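Local coordinates for protein enoyl-CoA hydratase subunit II (PDB 2EJ5) that probably catalyses the reversible addition of water to enoyl-CoA thioesters, possibly in phenylacetic acid breakdown, as a member of the enoyl-CoA hydratase/isomerase family, at residues 96-101 with 118-123. Sequence-based numbering, arbitrary orientation.
Sequences PVVAAV and FRLLSE
With chi1 at -176°, Val98 holds CG1 anti to its backbone N, and Leu120, its CG anti to the carbonyl carbon (chi1 -55°), presents CG and CD1 to that methyl; Val98 CG1 lies 3.8 Å from Leu120 CG, the two side chains meeting at a slant. The other branch, Val98 CG2, approaches Phe118 CD2 at 4.3 Å, while Pro96 CB reaches the edge of the same ring near its plane. On the opposite face of the sheet Val101 and Leu121 run side by side, Leu121 CD1 touching Val101 CB at 3.8 Å, and Ala99 CB sits beside the aliphatic start of Arg119. The Arg119 chain bends at chi3; NH1 bonds the carbonyls of Ala113 and Cys116, and NE that of Leu175.

The strand axes approach to 4.7 Å with N-to-C directions 19° apart, and the bonds alternate, evidence for parallel pairing. Ala99 N-H donates to Phe118 O (N to O 2.8 Å) and Ala99 O accepts from Leu120 N (2.9 Å); Val101 N then bonds Leu120 O, and Ser122 N closes the series on Val101 O at 3.0 Å. Phe118 N to Val97 O is weak.

Strand 50-55 flanks 97-101, strand 178-180 flanks 118-122, and helix 185-197 covers the Val98, Phe118 and Leu120 face. Joined by a connection containing strand 104-106 and helix 108-115, the two neighbouring strands belong to the parallel part of the central mixed sheet of the crotonase fold.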
ATOM      1  N   PRO A  96     -13.567 -16.806   6.309  1.00 17.36           N
ATOM      2  CA  PRO A  96     -13.180 -15.563   6.938  1.00 16.69           C
ATOM      3  C   PRO A  96     -12.755 -15.770   8.378  1.00 17.15           C
ATOM      4  O   PRO A  96     -13.316 -16.625   9.096  1.00 17.35           O
ATOM      5  CB  PRO A  96     -14.449 -14.666   6.821  1.00 16.35           C
ATOM      6  CG  PRO A  96     -15.611 -15.629   6.809  1.00 16.95           C
ATOM      7  CD  PRO A  96     -15.031 -16.876   6.048  1.00 16.85           C
ATOM      8  N   VAL A  97     -11.773 -14.998   8.798  1.00 16.11           N
ATOM      9  CA  VAL A  97     -11.197 -15.128  10.131  1.00 17.21           C
ATOM     10  C   VAL A  97     -11.161 -13.766  10.771  1.00 17.03           C
ATOM     11  O   VAL A  97     -10.529 -12.810  10.249  1.00 17.10           O
ATOM     12  CB  VAL A  97      -9.757 -15.728  10.102  1.00 17.93           C
ATOM     13  CG1 VAL A  97      -9.224 -15.923  11.496  1.00 18.31           C
ATOM     14  CG2 VAL A  97      -9.731 -17.052   9.320  1.00 18.88           C
ATOM     15  N   VAL A  98     -11.859 -13.663  11.897  1.00 14.90           N
ATOM     16  CA  VAL A  98     -11.877 -12.455  12.651  1.00 14.33           C
ATOM     17  C   VAL A  98     -10.968 -12.577  13.856  1.00 15.17           C
ATOM     18  O   VAL A  98     -11.120 -13.506  14.657  1.00 16.60           O
ATOM     19  CB  VAL A  98     -13.347 -12.188  13.188  1.00 13.72           C
ATOM     20  CG1 VAL A  98     -13.390 -10.864  13.912  1.00 12.92           C
ATOM     21  CG2 VAL A  98     -14.359 -12.266  12.040  1.00 13.74           C
ATOM     22  N   ALA A  99     -10.036 -11.650  14.005  1.00 15.23           N
ATOM     23  CA  ALA A  99      -9.280 -11.491  15.264  1.00 15.25           C
ATOM     24  C   ALA A  99     -10.121 -10.603  16.177  1.00 14.84           C
ATOM     25  O   ALA A  99     -10.323  -9.434  15.879  1.00 15.27           O
ATOM     26  CB  ALA A  99      -7.939 -10.860  15.010  1.00 12.65           C
ATOM     27  N   ALA A 100     -10.691 -11.200  17.223  1.00 15.00           N
ATOM     28  CA  ALA A 100     -11.395 -10.471  18.255  1.00 15.42           C
ATOM     29  C   ALA A 100     -10.395 -10.106  19.366  1.00 16.78           C
ATOM     30  O   ALA A 100     -10.168 -10.895  20.313  1.00 17.83           O
ATOM     31  CB  ALA A 100     -12.549 -11.324  18.811  1.00 16.25           C
ATOM     32  N   VAL A 101      -9.757  -8.946  19.225  1.00 16.92           N
ATOM     33  CA  VAL A 101      -8.631  -8.576  20.071  1.00 17.91           C
ATOM     34  C   VAL A 101      -9.207  -7.957  21.362  1.00 19.09           C
ATOM     35  O   VAL A 101      -9.501  -6.765  21.410  1.00 19.72           O
ATOM     36  CB  VAL A 101      -7.649  -7.584  19.337  1.00 17.88           C
ATOM     37  CG1 VAL A 101      -6.403  -7.266  20.242  1.00 16.65           C
ATOM     38  CG2 VAL A 101      -7.231  -8.162  17.980  1.00 14.99           C
ATOM     39  N   PHE A 118     -10.206  -9.585   9.558  1.00 16.24           N
ATOM     40  CA  PHE A 118     -10.813  -8.455  10.262  1.00 16.17           C
ATOM     41  C   PHE A 118     -10.253  -8.428  11.669  1.00 15.88           C
ATOM     42  O   PHE A 118      -9.924  -9.508  12.221  1.00 16.77           O
ATOM     43  CB  PHE A 118     -12.338  -8.638  10.348  1.00 16.87           C
ATOM     44  CG  PHE A 118     -13.018  -8.814   9.010  1.00 16.91           C
ATOM     45  CD1 PHE A 118     -13.383  -7.691   8.242  1.00 18.22           C
ATOM     46  CD2 PHE A 118     -13.312 -10.083   8.525  1.00 14.43           C
ATOM     47  CE1 PHE A 118     -14.021  -7.818   7.016  1.00 15.21           C
ATOM     48  CE2 PHE A 118     -13.961 -10.229   7.296  1.00 18.36           C
ATOM     49  CZ  PHE A 118     -14.326  -9.088   6.535  1.00 18.34           C
ATOM     50  N   ARG A 119     -10.131  -7.227  12.250  1.00 13.55           N
ATOM     51  CA  ARG A 119      -9.619  -7.042  13.619  1.00 13.55           C
ATOM     52  C   ARG A 119     -10.631  -6.166  14.375  1.00 14.13           C
ATOM     53  O   ARG A 119     -10.812  -4.990  14.031  1.00 15.28           O
ATOM     54  CB  ARG A 119      -8.241  -6.332  13.633  1.00 13.55           C
ATOM     55  CG  ARG A 119      -7.004  -7.250  13.295  1.00 12.10           C
ATOM     56  CD  ARG A 119      -5.748  -6.447  12.859  1.00 13.04           C
ATOM     57  NE  ARG A 119      -6.066  -5.895  11.554  1.00 12.25           N
ATOM     58  CZ  ARG A 119      -6.104  -6.624  10.442  1.00 14.50           C
ATOM     59  NH1 ARG A 119      -5.780  -7.906  10.481  1.00 12.75           N
ATOM     60  NH2 ARG A 119      -6.478  -6.085   9.294  1.00 12.45           N
ATOM     61  N   LEU A 120     -11.334  -6.766  15.337  1.00 13.55           N
ATOM     62  CA  LEU A 120     -12.286  -6.042  16.162  1.00 14.01           C
ATOM     63  C   LEU A 120     -11.537  -5.801  17.448  1.00 14.58           C
ATOM     64  O   LEU A 120     -11.174  -6.752  18.128  1.00 15.79           O
ATOM     65  CB  LEU A 120     -13.542  -6.899  16.443  1.00 13.04           C
ATOM     66  CG  LEU A 120     -14.312  -7.477  15.260  1.00 12.86           C
ATOM     67  CD1 LEU A 120     -15.511  -8.347  15.741  1.00 16.87           C
ATOM     68  CD2 LEU A 120     -14.815  -6.329  14.321  1.00 13.54           C
ATOM     69  N   LEU A 121     -11.308  -4.544  17.778  1.00 15.59           N
ATOM     70  CA  LEU A 121     -10.545  -4.230  18.968  1.00 18.33           C
ATOM     71  C   LEU A 121     -11.516  -3.776  20.062  1.00 19.10           C
ATOM     72  O   LEU A 121     -12.333  -2.894  19.841  1.00 18.70           O
ATOM     73  CB  LEU A 121      -9.539  -3.135  18.680  1.00 18.39           C
ATOM     74  CG  LEU A 121      -8.131  -3.512  18.177  1.00 23.32           C
ATOM     75  CD1 LEU A 121      -8.050  -4.537  17.060  1.00 16.93           C
ATOM     76  CD2 LEU A 121      -7.450  -2.211  17.768  1.00 26.23           C
ATOM     77  N   SER A 122     -11.422  -4.405  21.221  1.00 20.35           N
ATOM     78  CA  SER A 122     -12.121  -3.901  22.388  1.00 21.60           C
ATOM     79  C   SER A 122     -11.532  -2.550  22.741  1.00 22.06           C
ATOM     80  O   SER A 122     -10.383  -2.256  22.378  1.00 21.04           O
ATOM     81  CB  SER A 122     -11.954  -4.874  23.542  1.00 20.79           C
ATOM     82  OG  SER A 122     -12.071  -4.153  24.738  1.00 24.35           O
ATOM     83  N   GLU A 123     -12.272  -1.706  23.469  1.00 22.52           N
ATOM     84  CA  GLU A 123     -11.717  -0.384  23.766  1.00 24.47           C
ATOM     85  C   GLU A 123     -10.448  -0.439  24.628  1.00 23.37           C
ATOM     86  O   GLU A 123      -9.701   0.533  24.682  1.00 23.38           O
ATOM     87  CB  GLU A 123     -12.756   0.581  24.360  1.00 24.64           C
ATOM     88  CG  GLU A 123     -13.246   0.258  25.735  1.00 27.91           C
ATOM     89  CD  GLU A 123     -14.361   1.242  26.212  1.00 30.69           C
ATOM     90  OE1 GLU A 123     -14.148   2.493  26.147  1.00 35.77           O
ATOM     91  OE2 GLU A 123     -15.433   0.756  26.656  1.00 34.36           O
TER